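Dihydrofolate reductase (Enterococcus faecalis, PDB 4M7U) probably catalyses the NADPH-dependent reduction of 7,8-dihydrofolate to tetrahydrofolate, which feeds glycine, purine and DNA-precursor synthesis. Local coordinates at residues T43-R52 against L63-T72; D119-F130 against Y160-R169. All blocks are in the same frame, centred on the assembly; numbering follows the deposited sequence.

Contact 1 (T43-R52 against L63-T72); sequences TIHNTLVLGR and LPNRTTIVLT. With NAP (NADP nicotinamide-adenine-dinucleotide phosphate), chain B.
One oxygen of the cofactor's 2'-phosphate, NAP O2X, is gripped from both segments: Arg-52 NE and Thr-72 OG1 each donate to it, and each lies 2.6 Å from O2X. Arg-52 adds a straighter bond from NH2 to NAP O1X (3.0 Å, 169° at the hydrogen), with the phosphorus in the guanidinium plane, so the phosphate sits at the edge of the group. The chain is extended as far as CD and bends at chi3 (59°), which turns that edge onto the phosphate. A salt bridge from NH1 to Glu-56 holds the guanidinium as a second shell, while Thr-72 OG1 is also bonded to the backbone N of Asn-74. The backbone N of Arg-52 donates to the ribose oxygen NAP O4B, and Leu-71 lays CG against the adenine, 3.6 Å from NAP C4A.

Behind this site, strands 47-51 and 67-71 run parallel, pairing Thr-47 with Thr-67 through Gly-51 with Leu-71. They belong to a beta-alpha-beta unit with helix 52-57 between them. Arg-52 and Thr-72 directly follow the two strands, which places the 2'-phosphate at their C-terminal ends, in the cofactor site of the dihydrofolate reductase fold. On the face of Thr-47 and Ile-69, Thr-47 CG2 meets Ile-69 CD1 at 3.6 Å, and helix 88-97 packs over Ile-69.

At the other end, Arg-66 NE donates to Thr-43 OG1 (3.0 Å, 167°), almost exactly in the guanidinium plane, while Ile-44 CD1 lies over one face of that group. Thr-43 OG1 is also hydrogen-bonded to the carbonyl of Phe-39, one turn earlier in the same helix, 33-43.

With a cation and a hydroxyl converging on the 2'-phosphate, a group NADH lacks, this chemistry is consistent with selection of NADP(H).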
loop_
_atom_site.group_PDB
_atom_site.type_symbol
_atom_site.label_atom_id
_atom_site.label_comp_id
_atom_site.label_asym_id
_atom_site.label_seq_id
_atom_site.Cartn_x
_atom_site.Cartn_y
_atom_site.Cartn_z
ATOM N N THR A 43 1.526 6.893 6.462
ATOM C CA THR A 43 2.886 6.506 6.096
ATOM C C THR A 43 3.981 7.417 6.676
ATOM O O THR A 43 5.137 6.999 6.778
ATOM C CB THR A 43 3.056 6.384 4.564
ATOM O OG1 THR A 43 2.744 7.639 3.948
ATOM C CG2 THR A 43 2.128 5.292 4.001
ATOM N N ILE A 44 3.617 8.650 7.037
ATOM C CA ILE A 44 4.576 9.632 7.560
ATOM C C ILE A 44 5.378 9.045 8.720
ATOM O O ILE A 44 4.821 8.375 9.590
ATOM C CB ILE A 44 3.885 10.967 7.991
ATOM C CG1 ILE A 44 4.920 12.056 8.258
ATOM C CG2 ILE A 44 3.005 10.781 9.206
ATOM C CD1 ILE A 44 5.501 12.631 6.992
ATOM N N HIS A 45 6.694 9.242 8.683
ATOM C CA HIS A 45 7.606 8.689 9.692
ATOM C C HIS A 45 7.560 7.163 9.813
ATOM O O HIS A 45 8.104 6.599 10.770
ATOM C CB HIS A 45 7.382 9.351 11.061
ATOM C CG HIS A 45 7.423 10.848 11.011
ATOM N ND1 HIS A 45 6.455 11.642 11.588
ATOM C CD2 HIS A 45 8.304 11.692 10.422
ATOM C CE1 HIS A 45 6.740 12.914 11.364
ATOM N NE2 HIS A 45 7.855 12.972 10.659
ATOM N N ASN A 46 6.932 6.492 8.843
ATOM C CA ASN A 46 6.995 5.030 8.779
ATOM C C ASN A 46 7.815 4.537 7.583
ATOM O O ASN A 46 8.587 5.295 6.987
ATOM C CB ASN A 46 5.590 4.417 8.751
ATOM C CG ASN A 46 4.893 4.507 10.094
ATOM O OD1 ASN A 46 5.449 4.108 11.126
ATOM N ND2 ASN A 46 3.675 5.040 10.094
ATOM N N THR A 47 7.653 3.261 7.243
ATOM C CA THR A 47 8.261 2.723 6.038
ATOM C C THR A 47 7.185 2.380 5.009
ATOM O O THR A 47 6.124 1.850 5.351
ATOM C CB THR A 47 9.150 1.500 6.348
ATOM O OG1 THR A 47 10.204 1.910 7.227
ATOM C CG2 THR A 47 9.764 0.945 5.062
ATOM N N LEU A 48 7.448 2.717 3.754
ATOM C CA LEU A 48 6.528 2.416 2.670
ATOM C C LEU A 48 7.205 1.439 1.685
ATOM O O LEU A 48 8.316 1.708 1.206
ATOM C CB LEU A 48 6.136 3.712 1.955
ATOM C CG LEU A 48 5.225 3.533 0.738
ATOM C CD1 LEU A 48 3.842 3.038 1.181
ATOM C CD2 LEU A 48 5.115 4.824 -0.063
ATOM N N VAL A 49 6.546 0.315 1.398
ATOM C CA VAL A 49 7.089 -0.705 0.484
ATOM C C VAL A 49 6.364 -0.654 -0.853
ATOM O O VAL A 49 5.138 -0.759 -0.895
ATOM C CB VAL A 49 6.941 -2.139 1.062
ATOM C CG1 VAL A 49 7.522 -3.179 0.092
ATOM C CG2 VAL A 49 7.626 -2.234 2.417
ATOM N N LEU A 50 7.121 -0.499 -1.942
ATOM C CA LEU A 50 6.539 -0.403 -3.281
ATOM C C LEU A 50 7.226 -1.355 -4.275
ATOM O O LEU A 50 8.458 -1.418 -4.330
ATOM C CB LEU A 50 6.660 1.030 -3.810
ATOM C CG LEU A 50 5.997 2.172 -3.044
ATOM C CD1 LEU A 50 6.346 3.512 -3.700
ATOM C CD2 LEU A 50 4.495 1.959 -3.050
ATOM N N GLY A 51 6.438 -2.080 -5.071
ATOM C CA GLY A 51 7.007 -2.856 -6.163
ATOM C C GLY A 51 7.629 -1.902 -7.168
ATOM O O GLY A 51 7.279 -0.710 -7.193
ATOM N N ARG A 52 8.547 -2.399 -8.000
ATOM C CA ARG A 52 9.251 -1.519 -8.938
ATOM C C ARG A 52 8.309 -0.756 -9.869
ATOM O O ARG A 52 8.487 0.450 -10.080
ATOM C CB ARG A 52 10.288 -2.294 -9.763
ATOM C CG ARG A 52 10.918 -1.441 -10.868
ATOM C CD ARG A 52 11.855 -2.238 -11.755
ATOM N NE ARG A 52 11.173 -3.359 -12.402
ATOM C CZ ARG A 52 10.393 -3.245 -13.475
ATOM N NH1 ARG A 52 10.190 -2.055 -14.025
ATOM N NH2 ARG A 52 9.810 -4.322 -13.990
ATOM N N LEU A 63 8.683 9.936 -1.140
ATOM C CA LEU A 63 7.985 10.920 -0.318
ATOM C C LEU A 63 8.875 11.290 0.863
ATOM O O LEU A 63 9.477 10.419 1.496
ATOM C CB LEU A 63 6.647 10.368 0.177
ATOM C CG LEU A 63 5.638 9.923 -0.884
ATOM C CD1 LEU A 63 4.435 9.238 -0.247
ATOM C CD2 LEU A 63 5.182 11.107 -1.714
ATOM N N PRO A 64 8.979 12.588 1.158
ATOM C CA PRO A 64 9.832 13.040 2.269
ATOM C C PRO A 64 9.376 12.503 3.629
ATOM O O PRO A 64 8.227 12.071 3.765
ATOM C CB PRO A 64 9.682 14.569 2.231
ATOM C CG PRO A 64 8.436 14.828 1.425
ATOM C CD PRO A 64 8.358 13.708 0.430
ATOM N N ASN A 65 10.276 12.521 4.611
ATOM C CA ASN A 65 9.960 12.124 5.981
ATOM C C ASN A 65 9.352 10.719 6.170
ATOM O O ASN A 65 8.647 10.474 7.153
ATOM C CB ASN A 65 9.071 13.187 6.633
ATOM C CG ASN A 65 9.672 14.579 6.542
ATOM O OD1 ASN A 65 10.630 14.892 7.245
ATOM N ND2 ASN A 65 9.114 15.421 5.670
ATOM N N ARG A 66 9.619 9.821 5.221
ATOM C CA ARG A 66 9.357 8.381 5.351
ATOM C C ARG A 66 10.558 7.644 4.783
ATOM O O ARG A 66 11.297 8.200 3.973
ATOM C CB ARG A 66 8.169 7.955 4.485
ATOM C CG ARG A 66 6.920 8.702 4.721
ATOM C CD ARG A 66 6.201 8.965 3.429
ATOM N NE ARG A 66 4.950 9.652 3.726
ATOM C CZ ARG A 66 4.843 10.963 3.906
ATOM N NH1 ARG A 66 5.909 11.744 3.795
ATOM N NH2 ARG A 66 3.663 11.495 4.191
ATOM N N THR A 67 10.728 6.386 5.163
ATOM C CA THR A 67 11.654 5.522 4.446
ATOM C C THR A 67 10.840 4.745 3.414
ATOM O O THR A 67 9.839 4.114 3.766
ATOM C CB THR A 67 12.350 4.521 5.398
ATOM O OG1 THR A 67 13.161 5.233 6.341
ATOM C CG2 THR A 67 13.239 3.549 4.610
ATOM N N THR A 68 11.246 4.804 2.148
ATOM C CA THR A 68 10.630 3.975 1.112
ATOM C C THR A 68 11.538 2.800 0.744
ATOM O O THR A 68 12.751 2.981 0.553
ATOM C CB THR A 68 10.334 4.784 -0.149
ATOM O OG1 THR A 68 9.446 5.866 0.171
ATOM C CG2 THR A 68 9.691 3.894 -1.234
ATOM N N ILE A 69 10.967 1.598 0.661
ATOM C CA ILE A 69 11.695 0.446 0.107
ATOM C C ILE A 69 11.134 0.067 -1.279
ATOM O O ILE A 69 9.922 -0.113 -1.432
ATOM C CB ILE A 69 11.609 -0.793 1.033
ATOM C CG1 ILE A 69 12.248 -0.508 2.403
ATOM C CG2 ILE A 69 12.283 -1.990 0.384
ATOM C CD1 ILE A 69 11.861 -1.527 3.479
ATOM N N VAL A 70 12.000 -0.039 -2.292
ATOM C CA VAL A 70 11.559 -0.528 -3.608
ATOM C C VAL A 70 11.954 -1.991 -3.812
ATOM O O VAL A 70 13.110 -2.374 -3.578
ATOM C CB VAL A 70 12.070 0.341 -4.769
ATOM C CG1 VAL A 70 11.621 -0.232 -6.084
ATOM C CG2 VAL A 70 11.532 1.764 -4.625
ATOM N N LEU A 71 10.984 -2.812 -4.215
ATOM C CA LEU A 71 11.201 -4.250 -4.344
ATOM C C LEU A 71 11.457 -4.581 -5.817
ATOM O O LEU A 71 10.688 -4.170 -6.690
ATOM C CB LEU A 71 9.969 -4.999 -3.818
ATOM C CG LEU A 71 9.995 -6.495 -3.506
ATOM C CD1 LEU A 71 11.182 -6.846 -2.637
ATOM C CD2 LEU A 71 8.694 -6.875 -2.802
ATOM N N THR A 72 12.549 -5.294 -6.098
ATOM C CA THR A 72 12.911 -5.656 -7.475
ATOM C C THR A 72 13.857 -6.842 -7.463
ATOM O O THR A 72 14.633 -6.993 -6.529
ATOM C CB THR A 72 13.565 -4.457 -8.237
ATOM O OG1 THR A 72 13.912 -4.843 -9.580
ATOM C CG2 THR A 72 14.810 -3.973 -7.513
HETATM P PA NAP B . 4.078 -3.806 -8.839
HETATM O O1A NAP B . 3.523 -4.830 -7.801
HETATM O O2A NAP B . 4.046 -2.384 -8.312
HETATM O O5B NAP B . 5.578 -4.139 -9.143
HETATM C C5B NAP B . 5.930 -5.394 -9.648
HETATM C C4B NAP B . 7.411 -5.596 -9.604
HETATM O O4B NAP B . 8.034 -5.475 -8.247
HETATM C C3B NAP B . 8.071 -6.767 -10.292
HETATM O O3B NAP B . 8.040 -6.901 -11.663
HETATM C C2B NAP B . 9.383 -6.827 -9.605
HETATM O O2B NAP B . 10.420 -6.030 -10.046
HETATM C C1B NAP B . 8.868 -6.701 -8.187
HETATM N N9A NAP B . 8.686 -7.625 -7.110
HETATM C C8A NAP B . 7.499 -7.973 -6.611
HETATM N N7A NAP B . 7.726 -9.032 -5.685
HETATM C C5A NAP B . 9.092 -9.319 -5.681
HETATM C C6A NAP B . 9.843 -10.261 -4.966
HETATM N N6A NAP B . 9.185 -11.144 -4.038
HETATM N N1A NAP B . 11.157 -10.310 -5.165
HETATM C C2A NAP B . 11.781 -9.460 -6.043
HETATM N N3A NAP B . 11.036 -8.524 -6.757
HETATM C C4A NAP B . 9.711 -8.482 -6.552
HETATM O O3 NAP B . 3.318 -3.901 -10.222
HETATM P PN NAP B . 1.832 -4.416 -10.430
HETATM O O1N NAP B . 1.770 -5.956 -10.179
HETATM O O2N NAP B . 0.841 -3.718 -9.524
HETATM O O5D NAP B . 1.481 -4.031 -11.925
HETATM C C5D NAP B . 2.141 -2.911 -12.465
HETATM C C4D NAP B . 2.381 -2.880 -13.963
HETATM O O4D NAP B . 1.979 -4.041 -14.792
HETATM C C3D NAP B . 2.062 -1.626 -14.777
HETATM O O3D NAP B . 3.052 -0.919 -15.309
HETATM C C2D NAP B . 0.963 -2.043 -15.712
HETATM O O2D NAP B . 0.697 -1.336 -16.867
HETATM C C1D NAP B . 1.032 -3.554 -15.803
HETATM N N1N NAP B . -0.012 -4.427 -16.279
HETATM C C2N NAP B . -0.596 -4.447 -17.610
HETATM C C3N NAP B . -1.618 -5.525 -17.992
HETATM C C7N NAP B . -1.653 -5.927 -19.421
HETATM O O7N NAP B . -0.593 -6.011 -20.028
HETATM N N7N NAP B . -2.870 -5.802 -20.156
HETATM C C4N NAP B . -2.312 -6.374 -16.897
HETATM C C5N NAP B . -1.826 -6.063 -15.455
HETATM C C6N NAP B . -0.776 -4.970 -15.181
HETATM P P2B NAP B . 11.337 -6.593 -11.192
HETATM O O1X NAP B . 10.466 -6.869 -12.461
HETATM O O2X NAP B . 12.390 -5.495 -11.539
HETATM O O3X NAP B . 11.984 -7.872 -10.715
#

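Contact 2 (D119-F130 against Y160-R169); sequences DVLYRTMIHETF and YAHDYETYHR
Strands 120-126 and 162-169 run antiparallel at 163°, with Leu-121/Tyr-167, Arg-123/Glu-165 and Met-125/Asp-163 as hydrogen-bonded pairs. On the face of these three pairs, Glu-165 OE1 accepts three bonds. Arg-123 comes side-on, NE at 2.9 Å and NH2 at 2.8 Å from Glu-165 OE1, with this oxygen near the guanidinium plane; NH2 arrives on the syn side of the carboxylate and NE from above its plane. Tyr-167 OH donates to the same oxygen at 2.6 Å. The Arg-123 chain is extended to CD, then bent at chi3 (80°), which brings the guanidinium alongside the carboxylate. The three donors would probably favour an ionised Glu-165. One hydrogen-bonded pair further along, Tyr-167 CB rests on Leu-121 CB at 3.9 Å.

Both strands lie in the antiparallel part of the mixed dihydrofolate reductase sheet: 120-126 also bonds to the parallel strand 9-17, and 162-169 is flanked by 144-151. The other face, carrying Tyr-122, Thr-124, Tyr-164 and Thr-166, looks toward helix 33-43. There Thr-124 OG1 lies 3.4 Å from Tyr-164 CD2 and is hydrogen-bonded to Asp-35 of that helix; Tyr-122 CE2 lies 3.8 Å from Thr-166 CG2, the two side chains running side by side.

Beyond the paired strands, Phe-130 and Tyr-160 form a T-shaped stack. The Phe-130 edge points at the Tyr-160 face, with CZ over the ring centre, centroids 5.0 Å apart and planes at 87°. Trp-30 meets the Phe-130 ring as well, and Ile-126 CG2 touches Tyr-160 CB at 3.8 Å.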
loop_
_atom_site.group_PDB
_atom_site.type_symbol
_atom_site.label_atom_id
_atom_site.label_comp_id
_atom_site.label_asym_id
_atom_site.label_seq_id
_atom_site.Cartn_x
_atom_site.Cartn_y
_atom_site.Cartn_z
ATOM N N ASP A 119 -1.153 -7.400 9.159
ATOM C CA ASP A 119 -2.050 -7.461 10.312
ATOM C C ASP A 119 -3.242 -6.537 10.193
ATOM O O ASP A 119 -4.177 -6.628 10.982
ATOM C CB ASP A 119 -1.297 -7.129 11.584
ATOM C CG ASP A 119 -0.447 -8.285 12.048
ATOM O OD1 ASP A 119 -0.919 -9.446 11.940
ATOM O OD2 ASP A 119 0.691 -8.033 12.490
ATOM N N VAL A 120 -3.212 -5.636 9.218
ATOM C CA VAL A 120 -4.341 -4.732 9.011
ATOM C C VAL A 120 -4.367 -4.309 7.557
ATOM O O VAL A 120 -3.308 -4.210 6.933
ATOM C CB VAL A 120 -4.254 -3.491 9.946
ATOM C CG1 VAL A 120 -2.893 -2.870 9.861
ATOM C CG2 VAL A 120 -5.320 -2.447 9.604
ATOM N N LEU A 121 -5.578 -4.111 7.020
ATOM C CA LEU A 121 -5.792 -3.550 5.685
ATOM C C LEU A 121 -6.521 -2.211 5.809
ATOM O O LEU A 121 -7.587 -2.117 6.437
ATOM C CB LEU A 121 -6.632 -4.500 4.825
ATOM C CG LEU A 121 -6.161 -5.958 4.756
ATOM C CD1 LEU A 121 -7.137 -6.779 3.927
ATOM C CD2 LEU A 121 -4.743 -6.056 4.163
ATOM N N TYR A 122 -5.944 -1.177 5.208
ATOM C CA TYR A 122 -6.623 0.104 5.070
ATOM C C TYR A 122 -7.020 0.293 3.616
ATOM O O TYR A 122 -6.162 0.503 2.751
ATOM C CB TYR A 122 -5.692 1.237 5.477
ATOM C CG TYR A 122 -5.289 1.201 6.933
ATOM C CD1 TYR A 122 -3.963 1.012 7.299
ATOM C CD2 TYR A 122 -6.232 1.377 7.942
ATOM C CE1 TYR A 122 -3.580 0.996 8.630
ATOM C CE2 TYR A 122 -5.857 1.358 9.285
ATOM C CZ TYR A 122 -4.532 1.166 9.616
ATOM O OH TYR A 122 -4.154 1.147 10.940
ATOM N N ARG A 123 -8.315 0.217 3.333
ATOM C CA ARG A 123 -8.795 0.341 1.955
ATOM C C ARG A 123 -9.718 1.531 1.771
ATOM O O ARG A 123 -10.688 1.714 2.529
ATOM C CB ARG A 123 -9.541 -0.931 1.521
ATOM C CG ARG A 123 -10.078 -0.847 0.084
ATOM C CD ARG A 123 -10.688 -2.174 -0.362
ATOM N NE ARG A 123 -12.043 -2.354 0.145
ATOM C CZ ARG A 123 -12.921 -3.209 -0.368
ATOM N NH1 ARG A 123 -12.580 -3.975 -1.401
ATOM N NH2 ARG A 123 -14.144 -3.287 0.142
ATOM N N THR A 124 -9.425 2.342 0.758
ATOM C CA THR A 124 -10.342 3.410 0.364
ATOM C C THR A 124 -11.159 2.912 -0.818
ATOM O O THR A 124 -10.632 2.743 -1.920
ATOM C CB THR A 124 -9.601 4.681 -0.060
ATOM O OG1 THR A 124 -8.837 5.181 1.049
ATOM C CG2 THR A 124 -10.605 5.753 -0.528
ATOM N N MET A 125 -12.437 2.644 -0.586
ATOM C CA MET A 125 -13.316 2.138 -1.645
ATOM C C MET A 125 -13.984 3.319 -2.351
ATOM O O MET A 125 -14.757 4.065 -1.741
ATOM C CB MET A 125 -14.356 1.172 -1.049
ATOM C CG MET A 125 -15.334 0.578 -2.072
ATOM S SD MET A 125 -14.550 -0.116 -3.552
ATOM C CE MET A 125 -14.290 -1.783 -3.030
ATOM N N ILE A 126 -13.664 3.507 -3.627
ATOM C CA ILE A 126 -14.210 4.626 -4.385
ATOM C C ILE A 126 -15.371 4.152 -5.261
ATOM O O ILE A 126 -15.204 3.292 -6.139
ATOM C CB ILE A 126 -13.119 5.280 -5.262
ATOM C CG1 ILE A 126 -11.902 5.665 -4.397
ATOM C CG2 ILE A 126 -13.664 6.485 -5.969
ATOM C CD1 ILE A 126 -10.715 6.227 -5.208
ATOM N N HIS A 127 -16.547 4.722 -5.020
ATOM C CA HIS A 127 -17.769 4.260 -5.668
ATOM C C HIS A 127 -17.971 4.948 -7.016
ATOM O O HIS A 127 -18.811 5.836 -7.177
ATOM C CB HIS A 127 -18.970 4.450 -4.739
ATOM C CG HIS A 127 -18.759 3.864 -3.377
ATOM N ND1 HIS A 127 -18.707 2.503 -3.147
ATOM C CD2 HIS A 127 -18.584 4.462 -2.173
ATOM C CE1 HIS A 127 -18.516 2.290 -1.854
ATOM N NE2 HIS A 127 -18.436 3.449 -1.243
ATOM N N GLU A 128 -17.164 4.521 -7.976
ATOM C CA GLU A 128 -17.196 5.035 -9.331
ATOM C C GLU A 128 -16.360 4.057 -10.133
ATOM O O GLU A 128 -15.556 3.298 -9.565
ATOM C CB GLU A 128 -16.606 6.454 -9.397
ATOM C CG GLU A 128 -16.880 7.212 -10.703
ATOM C CD GLU A 128 -18.236 6.860 -11.297
ATOM O OE1 GLU A 128 -19.226 7.544 -10.965
ATOM O OE2 GLU A 128 -18.321 5.890 -12.086
ATOM N N THR A 129 -16.552 4.043 -11.445
ATOM C CA THR A 129 -15.737 3.166 -12.283
ATOM C C THR A 129 -14.806 3.979 -13.169
ATOM O O THR A 129 -15.213 4.991 -13.744
ATOM C CB THR A 129 -16.583 2.220 -13.154
ATOM O OG1 THR A 129 -17.398 2.990 -14.041
ATOM C CG2 THR A 129 -17.458 1.362 -12.296
ATOM N N PHE A 130 -13.559 3.532 -13.265
ATOM C CA PHE A 130 -12.558 4.189 -14.106
ATOM C C PHE A 130 -11.908 3.152 -15.023
ATOM O O PHE A 130 -12.058 1.935 -14.818
ATOM C CB PHE A 130 -11.479 4.858 -13.246
ATOM C CG PHE A 130 -12.022 5.843 -12.235
ATOM C CD1 PHE A 130 -12.519 5.408 -11.013
ATOM C CD2 PHE A 130 -12.034 7.200 -12.511
ATOM C CE1 PHE A 130 -13.026 6.321 -10.070
ATOM C CE2 PHE A 130 -12.527 8.117 -11.575
ATOM C CZ PHE A 130 -13.022 7.672 -10.354
ATOM N N TYR A 160 -15.983 12.068 -5.855
ATOM C CA TYR A 160 -16.587 10.740 -5.872
ATOM C C TYR A 160 -16.957 10.315 -4.468
ATOM O O TYR A 160 -16.224 10.615 -3.531
ATOM C CB TYR A 160 -15.608 9.714 -6.485
ATOM C CG TYR A 160 -14.911 10.222 -7.732
ATOM C CD1 TYR A 160 -15.605 10.367 -8.926
ATOM C CD2 TYR A 160 -13.573 10.582 -7.705
ATOM C CE1 TYR A 160 -14.987 10.848 -10.065
ATOM C CE2 TYR A 160 -12.941 11.064 -8.840
ATOM C CZ TYR A 160 -13.657 11.193 -10.019
ATOM O OH TYR A 160 -13.042 11.669 -11.165
ATOM N N ALA A 161 -18.093 9.623 -4.331
ATOM C CA ALA A 161 -18.464 9.001 -3.068
ATOM C C ALA A 161 -17.405 7.957 -2.762
ATOM O O ALA A 161 -16.943 7.256 -3.664
ATOM C CB ALA A 161 -19.829 8.333 -3.169
ATOM N N HIS A 162 -17.013 7.845 -1.498
ATOM C CA HIS A 162 -15.984 6.883 -1.143
ATOM C C HIS A 162 -16.093 6.486 0.322
ATOM O O HIS A 162 -16.693 7.215 1.121
ATOM C CB HIS A 162 -14.592 7.446 -1.485
ATOM C CG HIS A 162 -14.290 8.768 -0.839
ATOM N ND1 HIS A 162 -14.827 9.959 -1.290
ATOM C CD2 HIS A 162 -13.499 9.087 0.217
ATOM C CE1 HIS A 162 -14.382 10.950 -0.539
ATOM N NE2 HIS A 162 -13.577 10.459 0.376
ATOM N N ASP A 163 -15.545 5.316 0.656
ATOM C CA ASP A 163 -15.478 4.864 2.040
ATOM C C ASP A 163 -14.045 4.550 2.429
ATOM O O ASP A 163 -13.267 4.038 1.610
ATOM C CB ASP A 163 -16.379 3.640 2.284
ATOM C CG ASP A 163 -17.856 3.980 2.192
ATOM O OD1 ASP A 163 -18.384 4.619 3.130
ATOM O OD2 ASP A 163 -18.486 3.640 1.172
ATOM N N TYR A 164 -13.695 4.895 3.668
ATOM C CA TYR A 164 -12.428 4.489 4.252
ATOM C C TYR A 164 -12.668 3.284 5.163
ATOM O O TYR A 164 -13.320 3.407 6.218
ATOM C CB TYR A 164 -11.830 5.640 5.066
ATOM C CG TYR A 164 -11.451 6.850 4.240
ATOM C CD1 TYR A 164 -12.335 7.912 4.077
ATOM C CD2 TYR A 164 -10.195 6.940 3.633
ATOM C CE1 TYR A 164 -11.985 9.033 3.319
ATOM C CE2 TYR A 164 -9.835 8.064 2.874
ATOM C CZ TYR A 164 -10.734 9.098 2.723
ATOM O OH TYR A 164 -10.377 10.209 1.972
ATOM N N GLU A 165 -12.130 2.128 4.772
ATOM C CA GLU A 165 -12.383 0.899 5.506
ATOM C C GLU A 165 -11.138 0.361 6.212
ATOM O O GLU A 165 -10.023 0.496 5.710
ATOM C CB GLU A 165 -12.925 -0.174 4.554
ATOM C CG GLU A 165 -14.129 0.263 3.735
ATOM C CD GLU A 165 -14.579 -0.817 2.766
ATOM O OE1 GLU A 165 -13.748 -1.702 2.426
ATOM O OE2 GLU A 165 -15.762 -0.793 2.351
ATOM N N THR A 166 -11.344 -0.277 7.363
ATOM C CA THR A 166 -10.267 -0.961 8.075
ATOM C C THR A 166 -10.610 -2.438 8.270
ATOM O O THR A 166 -11.711 -2.761 8.725
ATOM C CB THR A 166 -10.031 -0.313 9.451
ATOM O OG1 THR A 166 -9.836 1.099 9.282
ATOM C CG2 THR A 166 -8.802 -0.926 10.152
ATOM N N TYR A 167 -9.678 -3.329 7.927
ATOM C CA TYR A 167 -9.848 -4.770 8.165
ATOM C C TYR A 167 -8.789 -5.290 9.151
ATOM O O TYR A 167 -7.644 -4.831 9.138
ATOM C CB TYR A 167 -9.778 -5.553 6.850
ATOM C CG TYR A 167 -10.866 -5.198 5.852
ATOM C CD1 TYR A 167 -10.795 -4.028 5.108
ATOM C CD2 TYR A 167 -11.964 -6.030 5.662
ATOM C CE1 TYR A 167 -11.776 -3.701 4.196
ATOM C CE2 TYR A 167 -12.959 -5.706 4.750
ATOM C CZ TYR A 167 -12.856 -4.544 4.026
ATOM O OH TYR A 167 -13.829 -4.204 3.123
ATOM N N HIS A 168 -9.191 -6.209 10.030
ATOM C CA HIS A 168 -8.269 -6.849 10.975
ATOM C C HIS A 168 -8.408 -8.352 10.764
ATOM O O HIS A 168 -9.385 -8.809 10.162
ATOM C CB HIS A 168 -8.626 -6.522 12.434
ATOM C CG HIS A 168 -8.270 -5.134 12.886
ATOM N ND1 HIS A 168 -8.614 -4.651 14.125
ATOM C CD2 HIS A 168 -7.595 -4.132 12.259
ATOM C CE1 HIS A 168 -8.174 -3.407 14.251
ATOM N NE2 HIS A 168 -7.556 -3.070 13.142
ATOM N N ARG A 169 -7.450 -9.131 11.260
ATOM C CA ARG A 169 -7.525 -10.586 11.104
ATOM C C ARG A 169 -8.537 -11.218 12.056
ATOM O O ARG A 169 -8.695 -10.754 13.184
ATOM C CB ARG A 169 -6.137 -11.227 11.272
ATOM C CG ARG A 169 -5.292 -11.087 10.011
ATOM C CD ARG A 169 -3.953 -11.789 10.085
ATOM N NE ARG A 169 -3.313 -11.723 8.773
ATOM C CZ ARG A 169 -3.406 -12.668 7.850
ATOM N NH1 ARG A 169 -4.086 -13.781 8.104
ATOM N NH2 ARG A 169 -2.799 -12.505 6.682
HETATM O O HOH W 1 -5.618 -8.040 12.806
#

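Contact 1 and contact 2 belong to one mixed sheet but to separate parts of it, on opposite sides of the chain's centre, their centres about 20 Å apart and nearest atoms about 8 Å. In strand order, 101-104 and 9-17 stand between them. Contact 1 joins parallel neighbours through a helical crossover; contact 2 joins antiparallel neighbours that are distant in sequence. Both are partly buried, with 11 of 20 touching residues buried in contact 1 against 7 of 21 in contact 2. Their charged groups differ in role: in contact 1 an arginine meets the cofactor, whereas in contact 2 an arginine forms a salt bridge with a glutamate on the partner strand, probably balancing its charge.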